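Local coordinates for protein trimethylamine-N-oxide reductase (Haemophilus influenzae, PDB 7L5I) that probably reduces S- or N-oxide substrates such as trimethylamine N-oxide at a molybdenum centre carried by two guanosine dinucleotide pterin cofactors, at residues A[77-86]-A[530-538]; A[47-58]-A[70-78]. One frame throughout, in Å; residues are numbered along the deposited sequence.

Contact 1: A[77-86]-A[530-538]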
# COMPACT_ATOMS: atom_id res chain seq x y z
N LEU A 77 -20.28 1.08 11.55
CA LEU A 77 -21.29 2.10 11.72
C LEU A 77 -21.46 2.51 13.18
O LEU A 77 -21.69 3.70 13.47
CB LEU A 77 -22.62 1.60 11.18
CG LEU A 77 -22.81 1.66 9.68
CD1 LEU A 77 -24.07 0.95 9.28
CD2 LEU A 77 -22.84 3.12 9.25
N TYR A 78 -21.40 1.55 14.09
CA TYR A 78 -21.87 1.77 15.46
C TYR A 78 -20.76 1.74 16.49
O TYR A 78 -21.03 1.80 17.69
CB TYR A 78 -22.93 0.73 15.80
CG TYR A 78 -24.05 0.65 14.80
CD1 TYR A 78 -24.71 1.79 14.37
CD2 TYR A 78 -24.43 -0.57 14.25
CE1 TYR A 78 -25.73 1.73 13.42
CE2 TYR A 78 -25.46 -0.65 13.32
CZ TYR A 78 -26.11 0.50 12.91
OH TYR A 78 -27.13 0.40 11.99
N SER A 79 -19.51 1.67 16.05
CA SER A 79 -18.39 1.57 16.96
C SER A 79 -18.30 2.76 17.91
O SER A 79 -18.49 3.91 17.53
CB SER A 79 -17.08 1.46 16.17
OG SER A 79 -15.95 1.55 17.03
N GLU A 80 -17.95 2.46 19.17
CA GLU A 80 -17.66 3.54 20.10
C GLU A 80 -16.30 4.19 19.82
O GLU A 80 -15.94 5.13 20.53
CB GLU A 80 -17.73 3.01 21.53
CG GLU A 80 -19.16 2.69 21.97
CD GLU A 80 -20.10 3.88 21.83
OE1 GLU A 80 -19.80 4.95 22.42
OE2 GLU A 80 -21.11 3.78 21.10
N ALA A 81 -15.55 3.72 18.82
CA ALA A 81 -14.36 4.43 18.39
C ALA A 81 -14.66 5.53 17.40
O ALA A 81 -13.76 6.30 17.06
CB ALA A 81 -13.34 3.48 17.74
N ARG A 82 -15.91 5.66 16.95
CA ARG A 82 -16.19 6.67 15.94
C ARG A 82 -16.07 8.08 16.52
O ARG A 82 -16.35 8.33 17.69
CB ARG A 82 -17.58 6.49 15.37
CG ARG A 82 -17.65 5.42 14.31
CD ARG A 82 -18.86 5.45 13.55
NE ARG A 82 -18.96 6.65 12.71
CZ ARG A 82 -19.82 6.75 11.71
NH1 ARG A 82 -20.61 5.72 11.42
NH2 ARG A 82 -19.91 7.86 11.00
N VAL A 83 -15.65 9.02 15.67
CA VAL A 83 -15.72 10.42 16.06
C VAL A 83 -17.18 10.85 16.00
O VAL A 83 -17.83 10.76 14.95
CB VAL A 83 -14.85 11.29 15.16
CG1 VAL A 83 -14.82 12.74 15.68
CG2 VAL A 83 -13.43 10.73 15.06
N LYS A 84 -17.72 11.28 17.13
CA LYS A 84 -19.16 11.53 17.19
C LYS A 84 -19.53 12.97 16.86
O LYS A 84 -20.63 13.21 16.32
CB LYS A 84 -19.68 11.19 18.59
CG LYS A 84 -19.46 9.74 18.96
CD LYS A 84 -20.13 9.39 20.27
CE LYS A 84 -20.10 7.88 20.53
NZ LYS A 84 -19.17 7.52 21.61
N CYS A 85 -18.67 13.93 17.18
CA CYS A 85 -18.96 15.35 17.00
C CYS A 85 -17.66 16.07 16.72
O CYS A 85 -16.58 15.55 17.02
CB CYS A 85 -19.61 15.95 18.26
SG CYS A 85 -20.94 14.97 19.00
N PRO A 86 -17.71 17.28 16.15
CA PRO A 86 -16.48 18.08 16.00
C PRO A 86 -15.83 18.33 17.35
O PRO A 86 -16.50 18.64 18.32
CB PRO A 86 -16.98 19.38 15.36
CG PRO A 86 -18.35 19.04 14.78
CD PRO A 86 -18.92 17.99 15.67
N VAL A 530 -27.04 3.05 3.04
CA VAL A 530 -27.68 2.03 3.85
C VAL A 530 -28.47 2.66 4.99
O VAL A 530 -29.61 2.27 5.26
CB VAL A 530 -26.62 1.07 4.42
CG1 VAL A 530 -27.32 -0.00 5.21
CG2 VAL A 530 -25.78 0.47 3.31
N VAL A 531 -27.85 3.62 5.68
CA VAL A 531 -28.46 4.33 6.80
C VAL A 531 -28.10 5.80 6.70
O VAL A 531 -27.13 6.18 6.02
CB VAL A 531 -27.98 3.77 8.15
CG1 VAL A 531 -28.31 2.29 8.32
CG2 VAL A 531 -26.47 3.99 8.28
N PRO A 532 -28.82 6.65 7.42
CA PRO A 532 -28.45 8.09 7.46
C PRO A 532 -27.13 8.29 8.20
O PRO A 532 -26.71 7.43 8.99
CB PRO A 532 -29.61 8.74 8.22
CG PRO A 532 -30.65 7.68 8.40
CD PRO A 532 -30.01 6.34 8.23
N PRO A 533 -26.47 9.43 8.01
CA PRO A 533 -25.29 9.74 8.82
C PRO A 533 -25.52 9.57 10.30
O PRO A 533 -26.55 10.01 10.86
CB PRO A 533 -25.01 11.21 8.46
CG PRO A 533 -25.47 11.32 7.07
CD PRO A 533 -26.74 10.49 7.02
N GLN A 534 -24.57 8.92 10.95
CA GLN A 534 -24.62 8.61 12.37
C GLN A 534 -24.02 9.75 13.17
O GLN A 534 -23.17 10.52 12.69
CB GLN A 534 -23.85 7.32 12.66
CG GLN A 534 -24.35 6.09 11.91
CD GLN A 534 -25.76 5.74 12.29
OE1 GLN A 534 -26.00 5.26 13.40
NE2 GLN A 534 -26.69 6.00 11.40
N PHE A 535 -24.45 9.84 14.44
CA PHE A 535 -23.92 10.86 15.34
C PHE A 535 -24.02 12.20 14.64
O PHE A 535 -25.06 12.51 14.04
CB PHE A 535 -22.50 10.49 15.74
CG PHE A 535 -22.38 9.10 16.30
CD1 PHE A 535 -22.97 8.79 17.50
CD2 PHE A 535 -21.68 8.11 15.62
CE1 PHE A 535 -22.86 7.51 18.05
CE2 PHE A 535 -21.56 6.84 16.15
CZ PHE A 535 -22.16 6.54 17.38
N GLU A 536 -22.98 13.03 14.71
CA GLU A 536 -22.96 14.30 13.98
C GLU A 536 -22.01 14.25 12.78
O GLU A 536 -21.52 15.29 12.33
CB GLU A 536 -22.57 15.46 14.90
CG GLU A 536 -23.54 15.70 16.03
CD GLU A 536 -23.32 17.05 16.72
OE1 GLU A 536 -24.23 17.51 17.44
OE2 GLU A 536 -22.24 17.67 16.53
N ALA A 537 -21.74 13.06 12.26
CA ALA A 537 -20.80 12.90 11.16
C ALA A 537 -21.35 13.53 9.89
O ALA A 537 -22.56 13.57 9.65
CB ALA A 537 -20.51 11.42 10.92
N LYS A 538 -20.44 14.05 9.07
CA LYS A 538 -20.78 14.57 7.75
C LYS A 538 -19.92 13.90 6.69
O LYS A 538 -18.77 13.54 6.94
CB LYS A 538 -20.54 16.09 7.64
CG LYS A 538 -21.53 16.97 8.36
CD LYS A 538 -21.15 18.42 8.12
CE LYS A 538 -22.10 19.38 8.82
NZ LYS A 538 -23.49 19.23 8.30
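The backbones of Lys84 and Glu536 meet in one hydrogen bond, from Glu536 N, within the type II' turn Gln534-Ala537, to Lys84 O (2.9 Å). The turn carries Phe535 at its second position, and the ring lies against the Lys84 chain. Lys84 CG sits 4.0 Å from the centroid of the Phe535 ring, 15° off its normal, a CH-pi contact over one face, while Arg82 CD touches the ring edge. The Lys84 chain continues past the ring, and its NZ forms a salt bridge with Glu80 OE1. Arg82 bends at chi3 (67°), which brings NH1 beside Gln534, 3.8 Å from its CG, and NH2 to 3.6 Å from Ala537 CB. NH1 also donates to Leu77 O and pairs with Glu509. Gln534 OE1 lies at the edge of the Tyr78 ring, 3.5 Å from CE1, with amide and ring planes 75° apart. At the far end, Leu77 CD2 packs on Val531 CG2 at 3.9 Å. A single direct hydrogen bond thus joins the two segments, and Glu509, which also accepts from Gln534 N, links them a second time; Glu536 pairs with Arg111.

Contact 2: A[47-58]-A[70-78]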
# COMPACT_ATOMS: atom_id res chain seq x y z
N VAL A 47 -25.86 -5.76 2.37
CA VAL A 47 -26.08 -5.35 3.76
C VAL A 47 -27.55 -5.55 4.10
O VAL A 47 -28.41 -4.97 3.44
CB VAL A 47 -25.67 -3.88 4.01
CG1 VAL A 47 -25.81 -3.54 5.47
CG2 VAL A 47 -24.25 -3.64 3.55
N VAL A 48 -27.83 -6.34 5.13
CA VAL A 48 -29.20 -6.58 5.57
C VAL A 48 -29.55 -5.55 6.64
O VAL A 48 -28.82 -5.38 7.62
CB VAL A 48 -29.38 -8.00 6.12
CG1 VAL A 48 -30.84 -8.21 6.53
CG2 VAL A 48 -28.96 -9.02 5.09
N VAL A 49 -30.69 -4.88 6.45
CA VAL A 49 -31.17 -3.84 7.36
C VAL A 49 -32.51 -4.30 7.92
O VAL A 49 -33.40 -4.69 7.15
CB VAL A 49 -31.33 -2.50 6.63
CG1 VAL A 49 -31.70 -1.40 7.59
CG2 VAL A 49 -30.06 -2.15 5.88
N GLN A 50 -32.65 -4.22 9.24
CA GLN A 50 -33.85 -4.62 9.97
C GLN A 50 -34.26 -3.45 10.85
O GLN A 50 -33.54 -3.10 11.79
CB GLN A 50 -33.58 -5.88 10.80
CG GLN A 50 -34.80 -6.45 11.50
CD GLN A 50 -35.84 -6.99 10.52
OE1 GLN A 50 -35.58 -7.92 9.76
NE2 GLN A 50 -37.02 -6.38 10.53
N ASP A 51 -35.39 -2.82 10.53
CA ASP A 51 -35.91 -1.69 11.30
C ASP A 51 -34.90 -0.55 11.37
O ASP A 51 -34.70 0.05 12.42
CB ASP A 51 -36.29 -2.12 12.72
CG ASP A 51 -37.40 -3.15 12.76
OD1 ASP A 51 -38.32 -3.07 11.92
OD2 ASP A 51 -37.34 -4.05 13.63
N GLY A 52 -34.25 -0.26 10.25
CA GLY A 52 -33.28 0.81 10.21
C GLY A 52 -31.94 0.52 10.85
O GLY A 52 -31.12 1.44 10.96
N LYS A 53 -31.67 -0.71 11.28
CA LYS A 53 -30.38 -1.07 11.85
C LYS A 53 -29.72 -2.14 10.99
O LYS A 53 -30.38 -3.07 10.53
CB LYS A 53 -30.50 -1.58 13.30
CG LYS A 53 -29.15 -1.84 14.00
CD LYS A 53 -29.18 -1.63 15.52
CE LYS A 53 -27.77 -1.44 16.10
NZ LYS A 53 -27.54 -0.11 16.76
N VAL A 54 -28.41 -1.97 10.73
CA VAL A 54 -27.65 -2.99 10.02
C VAL A 54 -27.44 -4.19 10.92
O VAL A 54 -26.93 -4.06 12.04
CB VAL A 54 -26.29 -2.42 9.55
CG1 VAL A 54 -25.40 -3.54 8.97
CG2 VAL A 54 -26.53 -1.35 8.50
N VAL A 55 -27.82 -5.36 10.42
CA VAL A 55 -27.70 -6.61 11.17
C VAL A 55 -26.82 -7.65 10.49
O VAL A 55 -26.43 -8.60 11.15
CB VAL A 55 -29.09 -7.22 11.48
CG1 VAL A 55 -29.82 -6.31 12.48
CG2 VAL A 55 -29.91 -7.41 10.22
N LYS A 56 -26.49 -7.50 9.21
CA LYS A 56 -25.62 -8.48 8.57
C LYS A 56 -24.98 -7.84 7.35
O LYS A 56 -25.63 -7.04 6.66
CB LYS A 56 -26.38 -9.75 8.14
CG LYS A 56 -25.49 -10.96 7.77
CD LYS A 56 -24.96 -11.64 9.03
CE LYS A 56 -23.98 -12.77 8.75
NZ LYS A 56 -22.74 -12.29 8.05
N SER A 57 -23.74 -8.20 7.09
CA SER A 57 -23.09 -7.83 5.84
C SER A 57 -22.25 -8.99 5.35
O SER A 57 -21.73 -9.80 6.14
CB SER A 57 -22.26 -6.54 5.99
OG SER A 57 -21.16 -6.70 6.85
N GLY A 58 -22.15 -9.10 4.03
CA GLY A 58 -21.35 -10.12 3.40
C GLY A 58 -21.23 -9.84 1.92
O GLY A 58 -21.64 -8.79 1.43
N GLN A 70 -15.62 -8.25 4.75
CA GLN A 70 -16.94 -7.86 4.31
C GLN A 70 -18.00 -7.96 5.40
O GLN A 70 -19.15 -7.57 5.15
CB GLN A 70 -17.38 -8.73 3.12
CG GLN A 70 -16.42 -8.66 1.93
CD GLN A 70 -16.63 -9.76 0.90
OE1 GLN A 70 -17.19 -10.83 1.20
NE2 GLN A 70 -16.13 -9.53 -0.31
N THR A 71 -17.66 -8.49 6.57
CA THR A 71 -18.67 -8.93 7.53
C THR A 71 -18.89 -7.95 8.68
O THR A 71 -19.67 -8.26 9.58
CB THR A 71 -18.30 -10.31 8.10
OG1 THR A 71 -17.06 -10.22 8.84
CG2 THR A 71 -18.16 -11.35 6.98
N VAL A 72 -18.26 -6.77 8.66
CA VAL A 72 -18.30 -5.91 9.84
C VAL A 72 -18.82 -4.49 9.57
O VAL A 72 -18.42 -3.54 10.24
CB VAL A 72 -16.90 -5.85 10.52
CG1 VAL A 72 -16.56 -7.22 11.13
CG2 VAL A 72 -15.80 -5.43 9.54
N VAL A 73 -19.80 -4.37 8.67
CA VAL A 73 -20.40 -3.07 8.38
C VAL A 73 -21.04 -2.49 9.65
O VAL A 73 -20.89 -1.31 9.97
CB VAL A 73 -21.41 -3.16 7.23
CG1 VAL A 73 -22.21 -1.86 7.09
CG2 VAL A 73 -20.70 -3.43 5.92
N ALA A 74 -21.80 -3.32 10.38
CA ALA A 74 -22.42 -2.85 11.62
C ALA A 74 -21.37 -2.31 12.60
O ALA A 74 -21.55 -1.25 13.18
CB ALA A 74 -23.23 -3.97 12.28
N ASP A 75 -20.25 -3.05 12.79
CA ASP A 75 -19.20 -2.57 13.67
C ASP A 75 -18.64 -1.23 13.20
O ASP A 75 -18.31 -0.37 14.01
CB ASP A 75 -18.03 -3.55 13.77
CG ASP A 75 -18.36 -4.81 14.55
OD1 ASP A 75 -19.49 -4.98 15.03
OD2 ASP A 75 -17.43 -5.64 14.66
N GLN A 76 -18.52 -1.05 11.88
CA GLN A 76 -18.00 0.21 11.38
C GLN A 76 -18.97 1.35 11.67
O GLN A 76 -18.55 2.48 11.92
CB GLN A 76 -17.77 0.14 9.87
CG GLN A 76 -16.59 -0.76 9.47
CD GLN A 76 -16.44 -0.80 7.96
OE1 GLN A 76 -16.94 -1.69 7.28
NE2 GLN A 76 -15.76 0.20 7.42
N LEU A 77 -20.28 1.08 11.55
CA LEU A 77 -21.29 2.10 11.72
C LEU A 77 -21.46 2.51 13.18
O LEU A 77 -21.69 3.70 13.47
CB LEU A 77 -22.62 1.60 11.18
CG LEU A 77 -22.81 1.66 9.68
CD1 LEU A 77 -24.07 0.95 9.28
CD2 LEU A 77 -22.84 3.12 9.25
N TYR A 78 -21.40 1.55 14.09
CA TYR A 78 -21.87 1.77 15.46
C TYR A 78 -20.76 1.74 16.49
O TYR A 78 -21.03 1.80 17.69
CB TYR A 78 -22.93 0.73 15.80
CG TYR A 78 -24.05 0.65 14.80
CD1 TYR A 78 -24.71 1.79 14.37
CD2 TYR A 78 -24.43 -0.57 14.25
CE1 TYR A 78 -25.73 1.73 13.42
CE2 TYR A 78 -25.46 -0.65 13.32
CZ TYR A 78 -26.11 0.50 12.91
OH TYR A 78 -27.13 0.40 11.99
O HOH W 1 -28.89 2.45 11.98
O HOH W 2 -22.14 -9.44 9.38
O HOH W 3 -22.37 -6.19 9.63
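Both faces of the Tyr78 ring are covered: Lys53 NZ stands over the centre of one, 3.9 Å from the centroid and 4° off the normal, in a cation-pi contact, and Leu77 CB lies over the other. Val54 O is at the ring edge. The Lys53 chain leaves with CG anti to the backbone N, passes CG close to the hydroxyl, and turns at chi4 to set the ammonium above the ring. At the phenol end, Val54 N donates an almost straight bond to Tyr78 OH (3.0 Å, 169°), and a water joins the same hydroxyl to Gly52 O, in the type I' turn of the hairpin.

Val54 is the apolar centre. Its CG1 touches Val73 CG1 and Ala74 CB, whereas CG2 presses on Leu77 CD1 at 3.5 Å, tighter than ordinary van der Waals contact. Strand 53-58 and helix 73-78 run 148° apart in direction, 8.0 Å between axes.

Ser57 meets the start of the helix. Its chi1, near +60°, tucks OG back over its own backbone, where it donates to Gln70 O at 2.8 Å and accepts a nearly straight bond from Val73 N at 3.3 Å. One water donates to this OG and accepts from Ala74 N; another accepts from Ser57 N and Lys56 NZ and donates to Thr71 O. The classic beta bulge at Val55-Lys56, opposite Val48, lies in the strand between Val54 and Ser57, both of which point toward the helix.

Two side-chain hydroxyls thus bind backbone at opposite ends of the short helix: a serine of the strand serves an amide of the first turn, and a tyrosine of the last turn serves an amide of the strand. Between them Val54 packs against Val73, Ala74 and Leu77, and the aromatic face would probably stabilise the lysine charge.

Contact 2 is complete within residues 47-78, before the long excursion that contact 1 spans, and the two are joined through helix 73-78, whose Leu77 and Tyr78 belong to both. Their centres lie about 14 Å apart. Contact 2 sets the helix on the three-stranded antiparallel sheet of strands 35-40, 43-50 and 53-59; contact 1 brings the chain beyond the helix against a loop more than 440 residues later, between strand 523-527 and helix 540-550. Val530 closes the circuit by packing on Val47, Val49 and Val54. The N-terminal hairpin is thereby joined to the molybdopterin oxidoreductase region both through the helix and directly, at the periphery of the enzyme.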